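Local coordinates for DegV family protein (Streptococcus agalactiae, PDB 3LUP), which binds a long-chain fatty acid, captured here as elaidic acid, and may take part in lipid transport or fatty acid metabolism, at residues 120-123 / 124-128; 91-94 / 95-98; 248-252 / 253-257; 270-273 / 274-278; 73-76 / 77-81. One frame throughout, in Å; residues are numbered along the deposited sequence.

Contact 1 (120-123 / 124-128); sequences TKIT and SAPQG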
loop_
_atom_site.group_PDB
_atom_site.type_symbol
_atom_site.label_atom_id
_atom_site.label_comp_id
_atom_site.label_asym_id
_atom_site.label_seq_id
_atom_site.Cartn_x
_atom_site.Cartn_y
_atom_site.Cartn_z
ATOM N N THR A 120 1.888 8.578 3.649
ATOM C CA THR A 120 2.738 7.403 3.547
ATOM C C THR A 120 3.293 7.253 2.154
ATOM O O THR A 120 4.329 6.635 1.988
ATOM C CB THR A 120 2.014 6.112 3.938
ATOM O OG1 THR A 120 0.972 5.839 2.987
ATOM C CG2 THR A 120 1.432 6.239 5.338
ATOM N N LYS A 121 2.602 7.806 1.159
ATOM C CA LYS A 121 3.046 7.754 -0.244
ATOM C C LYS A 121 3.183 6.330 -0.776
ATOM O O LYS A 121 3.823 6.083 -1.807
ATOM C CB LYS A 121 4.352 8.511 -0.438
ATOM C CG LYS A 121 4.270 9.990 -0.104
ATOM C CD LYS A 121 5.592 10.625 -0.436
ATOM C CE LYS A 121 5.652 12.062 -0.014
ATOM N NZ LYS A 121 7.063 12.511 -0.181
ATOM N N ILE A 122 2.569 5.388 -0.072
ATOM C CA ILE A 122 2.639 3.989 -0.467
ATOM C C ILE A 122 1.374 3.234 -0.046
ATOM O O ILE A 122 0.373 3.851 0.336
ATOM C CB ILE A 122 3.969 3.332 0.018
ATOM C CG1 ILE A 122 4.320 2.122 -0.848
ATOM C CG2 ILE A 122 4.000 3.104 1.545
ATOM C CD1 ILE A 122 4.757 2.529 -2.282
ATOM N N THR A 123 1.405 1.917 -0.164
ATOM C CA THR A 123 0.294 1.092 0.266
ATOM C C THR A 123 0.783 -0.343 0.362
ATOM O O THR A 123 1.978 -0.577 0.311
ATOM C CB THR A 123 -0.951 1.260 -0.673
ATOM O OG1 THR A 123 -2.087 0.632 -0.079
ATOM C CG2 THR A 123 -0.707 0.681 -2.066
ATOM N N SER A 124 -0.124 -1.299 0.511
ATOM C CA SER A 124 0.261 -2.707 0.600
ATOM C C SER A 124 1.308 -2.894 1.715
ATOM O O SER A 124 1.138 -2.337 2.810
ATOM C CB SER A 124 0.763 -3.210 -0.762
ATOM O OG SER A 124 1.145 -4.572 -0.703
ATOM N N ALA A 125 2.393 -3.621 1.423
ATOM C CA ALA A 125 3.305 -4.134 2.449
ATOM C C ALA A 125 4.221 -3.097 3.119
ATOM O O ALA A 125 4.459 -3.180 4.336
ATOM C CB ALA A 125 4.110 -5.294 1.903
ATOM N N PRO A 126 4.768 -2.137 2.336
ATOM C CA PRO A 126 5.500 -1.039 2.969
ATOM C C PRO A 126 4.663 -0.274 3.989
ATOM O O PRO A 126 5.179 0.098 5.047
ATOM C CB PRO A 126 5.866 -0.151 1.775
ATOM C CG PRO A 126 6.123 -1.114 0.699
ATOM C CD PRO A 126 5.015 -2.146 0.877
ATOM N N GLN A 127 3.389 -0.053 3.667
ATOM C CA GLN A 127 2.464 0.599 4.579
ATOM C C GLN A 127 2.383 -0.188 5.891
ATOM O O GLN A 127 2.510 0.391 6.975
ATOM C CB GLN A 127 1.078 0.706 3.941
ATOM C CG GLN A 127 0.254 1.945 4.352
ATOM C CD GLN A 127 -1.201 1.844 3.913
ATOM O OE1 GLN A 127 -1.510 1.342 2.834
ATOM N NE2 GLN A 127 -2.100 2.312 4.753
ATOM N N GLY A 128 2.217 -1.506 5.783
ATOM C CA GLY A 128 2.015 -2.371 6.932
ATOM C C GLY A 128 3.267 -2.412 7.759
ATOM O O GLY A 128 3.217 -2.386 8.992
#
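Gln127, in the first turn of helix 124-138, reaches back over the backbone of Thr123, in the loop that leads into the helix. Its CB lies 3.7 Å from Thr123 C. The next atom, CG, sits 4.2 Å from Thr120 OG1, and CD stays near Thr123 CA. At the tip, OE1 accepts a hydrogen bond from Thr123 OG1 at 3.1 Å, the hydroxyl lying almost on the extension of the amide C=O bond (168°). Thr123 presents that hydroxyl because OG1 is anti to its backbone N (chi1 -169°), and OG1 is also hydrogen-bonded to Ser13 OG, its principal partner. The other end of the amide, NE2, bonds to the carbonyl of Leu90, consistent with the amide being held in this orientation.

Elsewhere in the contact, Ile122 CG1 and CG2 both press on Pro126 CB, CG2 at 3.8 Å, the two side chains crossing at about a right angle. Thr120 OG1 is bonded to the carbonyl of Phe91.

Thr123 belongs to the elaidic acid pocket, and Ile122 also touches the lipid. The chemistry implies that the buried hydroxyl and amide find their hydrogen-bond partners in the protein, beside a largely hydrocarbon ligand.

Contact 2 (91-94 / 95-98); sequences FIAA and GISG. With ELA (Elaidic acid), chain B.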
loop_
_atom_site.group_PDB
_atom_site.type_symbol
_atom_site.label_atom_id
_atom_site.label_comp_id
_atom_site.label_asym_id
_atom_site.label_seq_id
_atom_site.Cartn_x
_atom_site.Cartn_y
_atom_site.Cartn_z
ATOM N N PHE A 91 -2.157 5.809 6.436
ATOM C CA PHE A 91 -3.107 5.379 5.433
ATOM C C PHE A 91 -2.510 5.389 4.030
ATOM O O PHE A 91 -1.431 5.960 3.791
ATOM C CB PHE A 91 -4.348 6.271 5.468
ATOM C CG PHE A 91 -4.946 6.420 6.834
ATOM C CD1 PHE A 91 -5.672 5.374 7.405
ATOM C CD2 PHE A 91 -4.777 7.603 7.549
ATOM C CE1 PHE A 91 -6.208 5.496 8.673
ATOM C CE2 PHE A 91 -5.318 7.750 8.807
ATOM C CZ PHE A 91 -6.036 6.690 9.385
ATOM N N ILE A 92 -3.237 4.738 3.120
ATOM C CA ILE A 92 -3.009 4.782 1.678
ATOM C C ILE A 92 -2.485 6.152 1.145
ATOM O O ILE A 92 -2.923 7.226 1.589
ATOM C CB ILE A 92 -4.315 4.321 0.959
ATOM C CG1 ILE A 92 -4.114 4.147 -0.542
ATOM C CG2 ILE A 92 -5.474 5.274 1.236
ATOM C CD1 ILE A 92 -5.011 3.069 -1.146
ATOM N N ALA A 93 -1.528 6.090 0.213
ATOM C CA ALA A 93 -0.940 7.266 -0.461
ATOM C C ALA A 93 -1.911 8.378 -0.863
ATOM O O ALA A 93 -2.911 8.122 -1.528
ATOM C CB ALA A 93 -0.182 6.800 -1.700
ATOM N N ALA A 94 -1.591 9.615 -0.493
ATOM C CA ALA A 94 -2.303 10.823 -0.978
ATOM C C ALA A 94 -2.460 10.880 -2.506
ATOM O O ALA A 94 -3.451 11.397 -3.009
ATOM C CB ALA A 94 -1.589 12.091 -0.486
ATOM N N GLY A 95 -1.467 10.351 -3.233
ATOM C CA GLY A 95 -1.440 10.379 -4.697
ATOM C C GLY A 95 -2.312 9.347 -5.401
ATOM O O GLY A 95 -2.387 9.328 -6.633
ATOM N N ILE A 96 -2.965 8.476 -4.636
ATOM C CA ILE A 96 -3.829 7.451 -5.231
ATOM C C ILE A 96 -5.215 7.410 -4.589
ATOM O O ILE A 96 -5.967 6.454 -4.785
ATOM C CB ILE A 96 -3.182 6.036 -5.186
ATOM C CG1 ILE A 96 -3.036 5.541 -3.749
ATOM C CG2 ILE A 96 -1.832 6.026 -5.920
ATOM C CD1 ILE A 96 -2.580 4.126 -3.661
ATOM N N SER A 97 -5.539 8.459 -3.835
ATOM C CA SER A 97 -6.778 8.551 -3.068
ATOM C C SER A 97 -6.733 9.861 -2.312
ATOM O O SER A 97 -5.702 10.196 -1.714
ATOM C CB SER A 97 -6.882 7.407 -2.057
ATOM O OG SER A 97 -8.194 7.303 -1.564
ATOM N N GLY A 98 -7.848 10.594 -2.327
ATOM C CA GLY A 98 -7.935 11.868 -1.627
ATOM C C GLY A 98 -8.301 11.719 -0.170
ATOM O O GLY A 98 -8.690 12.686 0.480
HETATM C CA ELA B . -10.524 6.409 -3.714
HETATM C C ELA B . -11.684 6.994 -4.527
HETATM O O ELA B . -12.104 6.472 -5.602
HETATM C C3 ELA B . -10.795 5.011 -3.163
HETATM C C4 ELA B . -9.752 4.616 -2.124
HETATM C C5 ELA B . -9.026 3.302 -2.479
HETATM C C6 ELA B . -7.842 3.549 -3.424
HETATM C C7 ELA B . -7.262 2.339 -4.147
HETATM C C8 ELA B . -6.138 2.783 -5.090
HETATM C C9 ELA B . -5.017 1.755 -5.153
HETATM C C10 ELA B . -3.951 1.817 -6.181
HETATM C C11 ELA B . -3.216 0.551 -6.574
HETATM C C12 ELA B . -1.703 0.727 -6.582
HETATM C C13 ELA B . -1.000 -0.036 -5.471
HETATM C C14 ELA B . 0.400 -0.496 -5.852
HETATM C C15 ELA B . 1.002 -1.339 -4.719
HETATM C C16 ELA B . 2.507 -1.579 -4.856
HETATM C C17 ELA B . 3.272 -0.959 -3.692
HETATM C C18 ELA B . 4.453 -1.813 -3.248
HETATM O OXT ELA B . -12.230 8.046 -4.123
HETATM O O HOH W 1 -5.114 8.768 0.750
#
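Ile92 lays its CG1 branch against the end of Ile96, CG1 to CD1 at 3.5 Å, with the two side chains running obliquely past each other. Ile92 CD1 continues to the bound elaidic acid and meets its C6 at 3.7 Å, while Ile96 CD1 reaches C10 farther along the chain. The paired isoleucines thus form one apolar patch against the middle of the lipid chain. Ile96 gets there with CG1 between its backbone N and carbonyl carbon (chi1 66°), which also sets CG1 against Ala93 CB at 3.7 Å.

The segment is the loop following strand 86-89 of the parallel sheet, and Ala93-Ile96 form a type I beta turn in it before helix 99-103, with Gly98 at the N-cap position. Within the turn Ile96 N donates to Ala93 O at 3.1 Å; the N-H points well at the oxygen (165°), but approaches from above the carbonyl plane. A water lies within hydrogen-bonding distance of both Ile92 O and Ser97 O, the latter at 2.9 Å, linking the residues that flank the turn.

Ser97 OG lies alongside the chain carbons near the carboxylate, 3.2 Å from C4 of the lipid. Arg175 joins loop and ligand: NH1 bonds Ile96 O and NH2 the fatty acid.

Contact 3 (248-252 / 253-257); sequences NLLAK and AGLKD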
loop_
_atom_site.group_PDB
_atom_site.type_symbol
_atom_site.label_atom_id
_atom_site.label_comp_id
_atom_site.label_asym_id
_atom_site.label_seq_id
_atom_site.Cartn_x
_atom_site.Cartn_y
_atom_site.Cartn_z
ATOM N N ASN A 248 13.206 -15.696 -7.663
ATOM C CA ASN A 248 14.418 -16.387 -8.098
ATOM C C ASN A 248 15.465 -15.421 -8.616
ATOM O O ASN A 248 16.623 -15.538 -8.253
ATOM C CB ASN A 248 14.103 -17.467 -9.129
ATOM C CG ASN A 248 13.241 -18.579 -8.557
ATOM O OD1 ASN A 248 13.317 -18.895 -7.364
ATOM N ND2 ASN A 248 12.405 -19.173 -9.404
ATOM N N LEU A 249 15.053 -14.452 -9.432
ATOM C CA LEU A 249 15.957 -13.403 -9.888
ATOM C C LEU A 249 16.621 -12.683 -8.715
ATOM O O LEU A 249 17.797 -12.344 -8.782
ATOM C CB LEU A 249 15.223 -12.386 -10.762
ATOM C CG LEU A 249 14.724 -12.842 -12.136
ATOM C CD1 LEU A 249 13.688 -11.842 -12.703
ATOM C CD2 LEU A 249 15.886 -13.094 -13.113
ATOM N N LEU A 250 15.862 -12.457 -7.644
ATOM C CA LEU A 250 16.371 -11.815 -6.438
ATOM C C LEU A 250 17.127 -12.784 -5.533
ATOM O O LEU A 250 18.023 -12.379 -4.793
ATOM C CB LEU A 250 15.228 -11.157 -5.678
ATOM C CG LEU A 250 14.666 -9.908 -6.356
ATOM C CD1 LEU A 250 13.578 -9.330 -5.496
ATOM C CD2 LEU A 250 15.759 -8.875 -6.583
ATOM N N ALA A 251 16.761 -14.060 -5.600
ATOM C CA ALA A 251 17.487 -15.103 -4.889
ATOM C C ALA A 251 18.892 -15.201 -5.467
ATOM O O ALA A 251 19.876 -15.183 -4.733
ATOM C CB ALA A 251 16.755 -16.448 -5.002
ATOM N N LYS A 252 18.969 -15.277 -6.792
ATOM C CA LYS A 252 20.243 -15.300 -7.503
ATOM C C LYS A 252 21.079 -14.069 -7.157
ATOM O O LYS A 252 22.282 -14.174 -6.968
ATOM C CB LYS A 252 20.043 -15.407 -9.026
ATOM C CG LYS A 252 21.354 -15.539 -9.782
ATOM C CD LYS A 252 21.196 -15.749 -11.275
ATOM C CE LYS A 252 22.560 -15.976 -11.918
ATOM N NZ LYS A 252 22.462 -16.355 -13.357
ATOM N N ALA A 253 20.443 -12.906 -7.055
ATOM C CA ALA A 253 21.193 -11.672 -6.837
ATOM C C ALA A 253 21.758 -11.539 -5.403
ATOM O O ALA A 253 22.530 -10.621 -5.121
ATOM C CB ALA A 253 20.360 -10.458 -7.240
ATOM N N GLY A 254 21.398 -12.473 -4.522
ATOM C CA GLY A 254 21.844 -12.456 -3.126
ATOM C C GLY A 254 20.876 -11.871 -2.099
ATOM O O GLY A 254 21.254 -11.676 -0.946
ATOM N N LEU A 255 19.628 -11.607 -2.502
ATOM C CA LEU A 255 18.668 -10.850 -1.674
ATOM C C LEU A 255 17.535 -11.676 -1.059
ATOM O O LEU A 255 16.554 -11.111 -0.581
ATOM C CB LEU A 255 18.089 -9.659 -2.460
ATOM C CG LEU A 255 19.079 -8.628 -3.025
ATOM C CD1 LEU A 255 18.431 -7.816 -4.114
ATOM C CD2 LEU A 255 19.624 -7.713 -1.939
ATOM N N LYS A 256 17.691 -12.997 -1.058
ATOM C CA LYS A 256 16.707 -13.960 -0.542
ATOM C C LYS A 256 16.272 -13.710 0.911
ATOM O O LYS A 256 15.159 -14.055 1.301
ATOM C CB LYS A 256 17.313 -15.372 -0.656
ATOM C CG LYS A 256 16.377 -16.547 -0.382
ATOM C CD LYS A 256 17.132 -17.745 0.198
ATOM C CE LYS A 256 17.779 -18.622 -0.885
ATOM N NZ LYS A 256 18.578 -19.740 -0.319
ATOM N N ASP A 257 17.145 -13.103 1.707
ATOM C CA ASP A 257 16.998 -13.151 3.170
ATOM C C ASP A 257 15.838 -12.368 3.758
ATOM O O ASP A 257 15.148 -12.867 4.635
ATOM C CB ASP A 257 18.316 -12.813 3.861
ATOM C CG ASP A 257 19.324 -13.940 3.740
ATOM O OD1 ASP A 257 18.962 -15.096 4.076
ATOM O OD2 ASP A 257 20.467 -13.675 3.293
#
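Leu250 and Leu255 meet across the end of helix 240-252, joined by both a backbone bond and side-chain packing. Three backbone hydrogen bonds close the helix. Ala253 N still follows the helical pattern, donating to Leu249 O at 3.2 Å, though the bond is bent, with an angle of 138° at the hydrogen. Leu255 N then reaches five residues back to Leu250 O at 2.9 Å, with the donor close to the line of the carbonyl bond. Gly254 N turns to Ala251 O at 3.1 Å, arriving from well above the carbonyl plane. These last two bonds bring the chain back onto carbonyls of the final turn.

The apolar contact is between two leucines that face helix 210-224. Leu250 CD2 touches Leu255 CD1 at 3.8 Å, and the two side chains pass obliquely. Each has CG anti to its own carbonyl carbon, and the methyl groups meet beside Val221 of helix 210-224, which touches both. Leu255 CB also rests 3.6 Å from Leu250 O, beside the carbonyl that its own backbone N binds.

Further contacts lie at the more exposed part of the turn. Ala253 CB sits against Leu249 O, and Lys256 CB approaches Ala251 CA at 4.2 Å, while the long aliphatic chain of Lys252 extends away from the turn.

Gly254 has positive phi (98°), which lets the backbone reverse. Together with the two bonds into the last turn, this makes a Schellman motif, here with the hydrophobic contact across the cap between Leu250 and Leu255, sending the chain on toward strand 259-263.

Contact 4 (270-273 / 274-278); sequences THLG and EGAVA. With ELA (Elaidic acid), chain B.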
loop_
_atom_site.group_PDB
_atom_site.type_symbol
_atom_site.label_atom_id
_atom_site.label_comp_id
_atom_site.label_asym_id
_atom_site.label_seq_id
_atom_site.Cartn_x
_atom_site.Cartn_y
_atom_site.Cartn_z
ATOM N N THR A 270 -8.461 -4.245 -8.027
ATOM C CA THR A 270 -9.315 -3.295 -8.748
ATOM C C THR A 270 -8.546 -2.285 -9.617
ATOM O O THR A 270 -8.948 -2.007 -10.743
ATOM C CB THR A 270 -10.276 -2.533 -7.774
ATOM O OG1 THR A 270 -11.191 -3.458 -7.171
ATOM C CG2 THR A 270 -11.083 -1.465 -8.508
ATOM N N HIS A 271 -7.451 -1.734 -9.104
ATOM C CA HIS A 271 -6.735 -0.679 -9.827
ATOM C C HIS A 271 -5.575 -1.200 -10.673
ATOM O O HIS A 271 -5.157 -0.562 -11.647
ATOM C CB HIS A 271 -6.280 0.412 -8.854
ATOM C CG HIS A 271 -7.427 1.122 -8.204
ATOM N ND1 HIS A 271 -8.042 2.217 -8.771
ATOM C CD2 HIS A 271 -8.117 0.848 -7.071
ATOM C CE1 HIS A 271 -9.037 2.611 -7.994
ATOM N NE2 HIS A 271 -9.100 1.798 -6.953
ATOM N N LEU A 272 -5.072 -2.371 -10.310
ATOM C CA LEU A 272 -3.942 -2.943 -10.996
ATOM C C LEU A 272 -4.377 -3.955 -12.059
ATOM O O LEU A 272 -3.686 -4.146 -13.066
ATOM C CB LEU A 272 -3.002 -3.583 -9.973
ATOM C CG LEU A 272 -1.672 -2.900 -9.651
ATOM C CD1 LEU A 272 -1.822 -1.415 -9.323
ATOM C CD2 LEU A 272 -0.954 -3.656 -8.538
ATOM N N GLY A 273 -5.531 -4.581 -11.834
ATOM C CA GLY A 273 -5.982 -5.683 -12.657
ATOM C C GLY A 273 -5.431 -6.975 -12.095
ATOM O O GLY A 273 -4.576 -6.949 -11.192
ATOM N N GLU A 274 -5.934 -8.100 -12.611
ATOM C CA GLU A 274 -5.370 -9.407 -12.318
ATOM C C GLU A 274 -4.104 -9.582 -13.156
ATOM O O GLU A 274 -3.941 -8.917 -14.189
ATOM C CB GLU A 274 -6.382 -10.523 -12.620
ATOM C CG GLU A 274 -5.877 -11.930 -12.323
ATOM C CD GLU A 274 -6.988 -12.959 -12.251
ATOM O OE1 GLU A 274 -8.148 -12.581 -12.497
ATOM O OE2 GLU A 274 -6.712 -14.149 -11.949
ATOM N N GLY A 275 -3.224 -10.480 -12.708
ATOM C CA GLY A 275 -1.941 -10.720 -13.351
ATOM C C GLY A 275 -0.845 -9.706 -13.027
ATOM O O GLY A 275 0.238 -9.777 -13.621
ATOM N N ALA A 276 -1.103 -8.758 -12.113
ATOM C CA ALA A 276 -0.089 -7.761 -11.742
ATOM C C ALA A 276 0.989 -8.343 -10.822
ATOM O O ALA A 276 0.713 -9.268 -10.053
ATOM C CB ALA A 276 -0.728 -6.581 -11.099
ATOM N N VAL A 277 2.216 -7.815 -10.930
ATOM C CA VAL A 277 3.328 -8.139 -10.011
ATOM C C VAL A 277 4.055 -6.846 -9.637
ATOM O O VAL A 277 4.175 -5.923 -10.454
ATOM C CB VAL A 277 4.318 -9.212 -10.596
ATOM C CG1 VAL A 277 5.298 -8.587 -11.560
ATOM C CG2 VAL A 277 5.084 -9.925 -9.493
ATOM N N ALA A 278 4.512 -6.772 -8.389
ATOM C CA ALA A 278 5.129 -5.561 -7.852
ATOM C C ALA A 278 6.167 -5.935 -6.824
ATOM O O ALA A 278 6.202 -7.070 -6.354
ATOM C CB ALA A 278 4.089 -4.679 -7.210
HETATM C CA ELA B . -10.524 6.409 -3.714
HETATM C C ELA B . -11.684 6.994 -4.527
HETATM O O ELA B . -12.104 6.472 -5.602
HETATM C C3 ELA B . -10.795 5.011 -3.163
HETATM C C4 ELA B . -9.752 4.616 -2.124
HETATM C C5 ELA B . -9.026 3.302 -2.479
HETATM C C6 ELA B . -7.842 3.549 -3.424
HETATM C C7 ELA B . -7.262 2.339 -4.147
HETATM C C8 ELA B . -6.138 2.783 -5.090
HETATM C C9 ELA B . -5.017 1.755 -5.153
HETATM C C10 ELA B . -3.951 1.817 -6.181
HETATM C C11 ELA B . -3.216 0.551 -6.574
HETATM C C12 ELA B . -1.703 0.727 -6.582
HETATM C C13 ELA B . -1.000 -0.036 -5.471
HETATM C C14 ELA B . 0.400 -0.496 -5.852
HETATM C C15 ELA B . 1.002 -1.339 -4.719
HETATM C C16 ELA B . 2.507 -1.579 -4.856
HETATM C C17 ELA B . 3.272 -0.959 -3.692
HETATM C C18 ELA B . 4.453 -1.813 -3.248
HETATM O OXT ELA B . -12.230 8.046 -4.123
HETATM O O HOH W 2 -2.975 -6.347 -14.440
#
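Leu272 sits between Ala276 and the bound elaidic acid. Its CD2 branch packs on Ala276 CB at 3.9 Å, and the same methyl group of Ala276 lies near Gly273 O. The CD1 branch of Leu272 meets lipid atom C12 at 3.5 Å. One leucine therefore joins the turn after helix 266-272 to the apolar tail of the ligand.

One residue earlier, His271 covers another part of the lipid with a ring face, placed along the chain by a CG anti to the carbonyl carbon (chi1 -64°). Elaidic acid C8 lies 3.4 Å above the ring plane, toward the rim, and C7 approaches CD2 at 3.4 Å. The opposite face has Thr270 CG2 over it. The His271 NE2 bond to Thr64 OG1 anchors the ring.

Farther out, the backbone turn is held without a direct hydrogen bond between the two segments. A water donates to Leu272 O at 2.7 Å and to Glu274 O at 2.8 Å, bridging the chain on both sides of Gly273. That glycine has positive phi (88°) and is the first residue to leave the helical conformation. Ser237 OG bonds both Gly273 O and Ala276 N, linking the turn to the end of strand 230-236, which Ser237 directly follows.

The arrangement is a helix-to-strand connection in which helix 266-272 contributes to the wall of the fatty acid pocket and the following turn delivers the chain into strand 277-283 of the mixed sheet.

Contact 5 (73-76 / 77-81); sequences DDLL and CQLEK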
loop_
_atom_site.group_PDB
_atom_site.type_symbol
_atom_site.label_atom_id
_atom_site.label_comp_id
_atom_site.label_asym_id
_atom_site.label_seq_id
_atom_site.Cartn_x
_atom_site.Cartn_y
_atom_site.Cartn_z
ATOM N N ASP A 73 -13.682 9.434 12.500
ATOM C CA ASP A 73 -14.133 10.408 13.478
ATOM C C ASP A 73 -14.575 9.749 14.775
ATOM O O ASP A 73 -14.124 10.141 15.849
ATOM C CB ASP A 73 -15.277 11.225 12.902
ATOM C CG ASP A 73 -15.725 12.309 13.830
ATOM O OD1 ASP A 73 -14.839 13.007 14.371
ATOM O OD2 ASP A 73 -16.955 12.460 14.026
ATOM N N ASP A 74 -15.447 8.747 14.657
ATOM C CA ASP A 74 -15.970 8.002 15.804
ATOM C C ASP A 74 -14.901 7.138 16.510
ATOM O O ASP A 74 -14.952 6.942 17.734
ATOM C CB ASP A 74 -17.169 7.137 15.380
ATOM C CG ASP A 74 -18.352 7.966 14.826
ATOM O OD1 ASP A 74 -18.605 9.096 15.321
ATOM O OD2 ASP A 74 -19.044 7.472 13.896
ATOM N N LEU A 75 -13.946 6.625 15.734
ATOM C CA LEU A 75 -12.821 5.869 16.278
ATOM C C LEU A 75 -11.889 6.769 17.100
ATOM O O LEU A 75 -11.389 6.368 18.157
ATOM C CB LEU A 75 -12.028 5.199 15.156
ATOM C CG LEU A 75 -10.859 4.308 15.596
ATOM C CD1 LEU A 75 -11.301 3.185 16.544
ATOM C CD2 LEU A 75 -10.186 3.720 14.390
ATOM N N LEU A 76 -11.660 7.977 16.597
ATOM C CA LEU A 76 -10.837 8.940 17.291
ATOM C C LEU A 76 -11.428 9.286 18.644
ATOM O O LEU A 76 -10.723 9.300 19.655
ATOM C CB LEU A 76 -10.647 10.201 16.446
ATOM C CG LEU A 76 -9.664 10.102 15.276
ATOM C CD1 LEU A 76 -9.479 11.458 14.668
ATOM C CD2 LEU A 76 -8.329 9.570 15.725
ATOM N N CYS A 77 -12.727 9.553 18.656
ATOM C CA CYS A 77 -13.449 9.859 19.881
ATOM C C CYS A 77 -13.373 8.683 20.861
ATOM O O CYS A 77 -13.058 8.869 22.037
ATOM C CB CYS A 77 -14.896 10.228 19.548
ATOM S SG CYS A 77 -15.944 10.485 20.983
ATOM N N GLN A 78 -13.640 7.475 20.355
ATOM C CA GLN A 78 -13.534 6.227 21.130
ATOM C C GLN A 78 -12.143 6.010 21.759
ATOM O O GLN A 78 -12.028 5.592 22.914
ATOM C CB GLN A 78 -13.941 5.022 20.259
ATOM C CG GLN A 78 -14.297 3.756 21.032
ATOM C CD GLN A 78 -15.349 3.990 22.142
ATOM O OE1 GLN A 78 -16.295 4.764 21.968
ATOM N NE2 GLN A 78 -15.185 3.303 23.280
ATOM N N LEU A 79 -11.095 6.305 21.002
ATOM C CA LEU A 79 -9.727 6.177 21.502
ATOM C C LEU A 79 -9.452 7.157 22.648
ATOM O O LEU A 79 -8.850 6.787 23.660
ATOM C CB LEU A 79 -8.714 6.349 20.357
ATOM C CG LEU A 79 -8.733 5.255 19.275
ATOM C CD1 LEU A 79 -8.105 5.719 17.981
ATOM C CD2 LEU A 79 -8.053 4.010 19.756
ATOM N N GLU A 80 -9.922 8.395 22.484
ATOM C CA GLU A 80 -9.802 9.431 23.507
ATOM C C GLU A 80 -10.389 8.987 24.838
ATOM O O GLU A 80 -9.770 9.195 25.879
ATOM C CB GLU A 80 -10.477 10.718 23.032
ATOM C CG GLU A 80 -10.419 11.919 23.981
ATOM C CD GLU A 80 -11.053 13.173 23.354
ATOM O OE1 GLU A 80 -10.759 13.485 22.164
ATOM O OE2 GLU A 80 -11.855 13.850 24.043
ATOM N N LYS A 81 -11.578 8.383 24.805
ATOM C CA LYS A 81 -12.204 7.889 26.037
ATOM C C LYS A 81 -11.718 6.497 26.469
ATOM O O LYS A 81 -11.926 6.080 27.599
ATOM C CB LYS A 81 -13.732 8.001 26.001
ATOM C CG LYS A 81 -14.422 7.445 24.785
ATOM C CD LYS A 81 -15.810 8.077 24.642
ATOM C CE LYS A 81 -16.759 7.147 23.899
ATOM N NZ LYS A 81 -17.982 7.836 23.372
#
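Cys77 N, Gln78 N, Leu79 N and Glu80 N each donate to the carbonyl four residues earlier, forming an unbroken run of backbone hydrogen bonds. Leu79 N to Leu75 O measures 2.9 Å and Gln78 N to Asp74 O 3.0 Å. Glu80 N to Leu76 O follows at 3.1 Å and Cys77 N to Asp73 O at 3.2 Å. Of the side chains, Asp73 OD1 is bonded to His110 NE2, tying the helix to a neighbouring loop.

This is the regular alpha-helical pattern of the last two turns of helix 69-81, which lies against the parallel sheet through strands 26-29 and 6-11. Leu75 and Leu79, one turn apart, make up the face turned to that sheet: Leu75 touches Tyr27, Leu29 and Ile9, and Leu79 touches Tyr27, Ala7 and Ile9.

Between themselves the two leucines pack obliquely, Leu75 CG against Leu79 CD1 at 3.9 Å. Their first torsions differ. Leu75 has CG anti to the backbone N (chi1 -177°), whereas Leu79 has CG anti to the carbonyl carbon (chi1 -66°), which brings its CD1 back over the preceding turn, 3.4 Å from Leu75 O.

Leu76 CD2 makes a more distant approach to the same Leu79 CD1, at 4.5 Å, and Leu76 also leans on His110. Cys77 CB lies 3.8 Å from Asp74 O, and Cys77 also touches His110. Gln78 CB rests against that same Asp74 carbonyl, while the chain of Gln78 bends at chi2 and NE2 makes a weak hydrogen bond to Glu82.

Overall arrangement
Contacts 1, 2 and 4 are buried and border the fatty acid; contact 3 is at the surface and contact 5 partly buried. Contacts 1 and 2 belong to loops following neighbouring strands of the parallel sheet and touch directly, through a backbone hydrogen bond between Ala93 N and Ile122 O (2.9 Å). Contact 4 approaches the lipid from the part of the fold holding the mixed sheet, its centre about 17 Å from that of contact 2. Contacts 3 and 5, with centres about 44 Å apart, lie on opposite sides of the chain's centre. Their backbone bonding is helical or helix-capping, whereas the pocket contacts combine apolar packing with side-chain, turn or water-mediated hydrogen bonds.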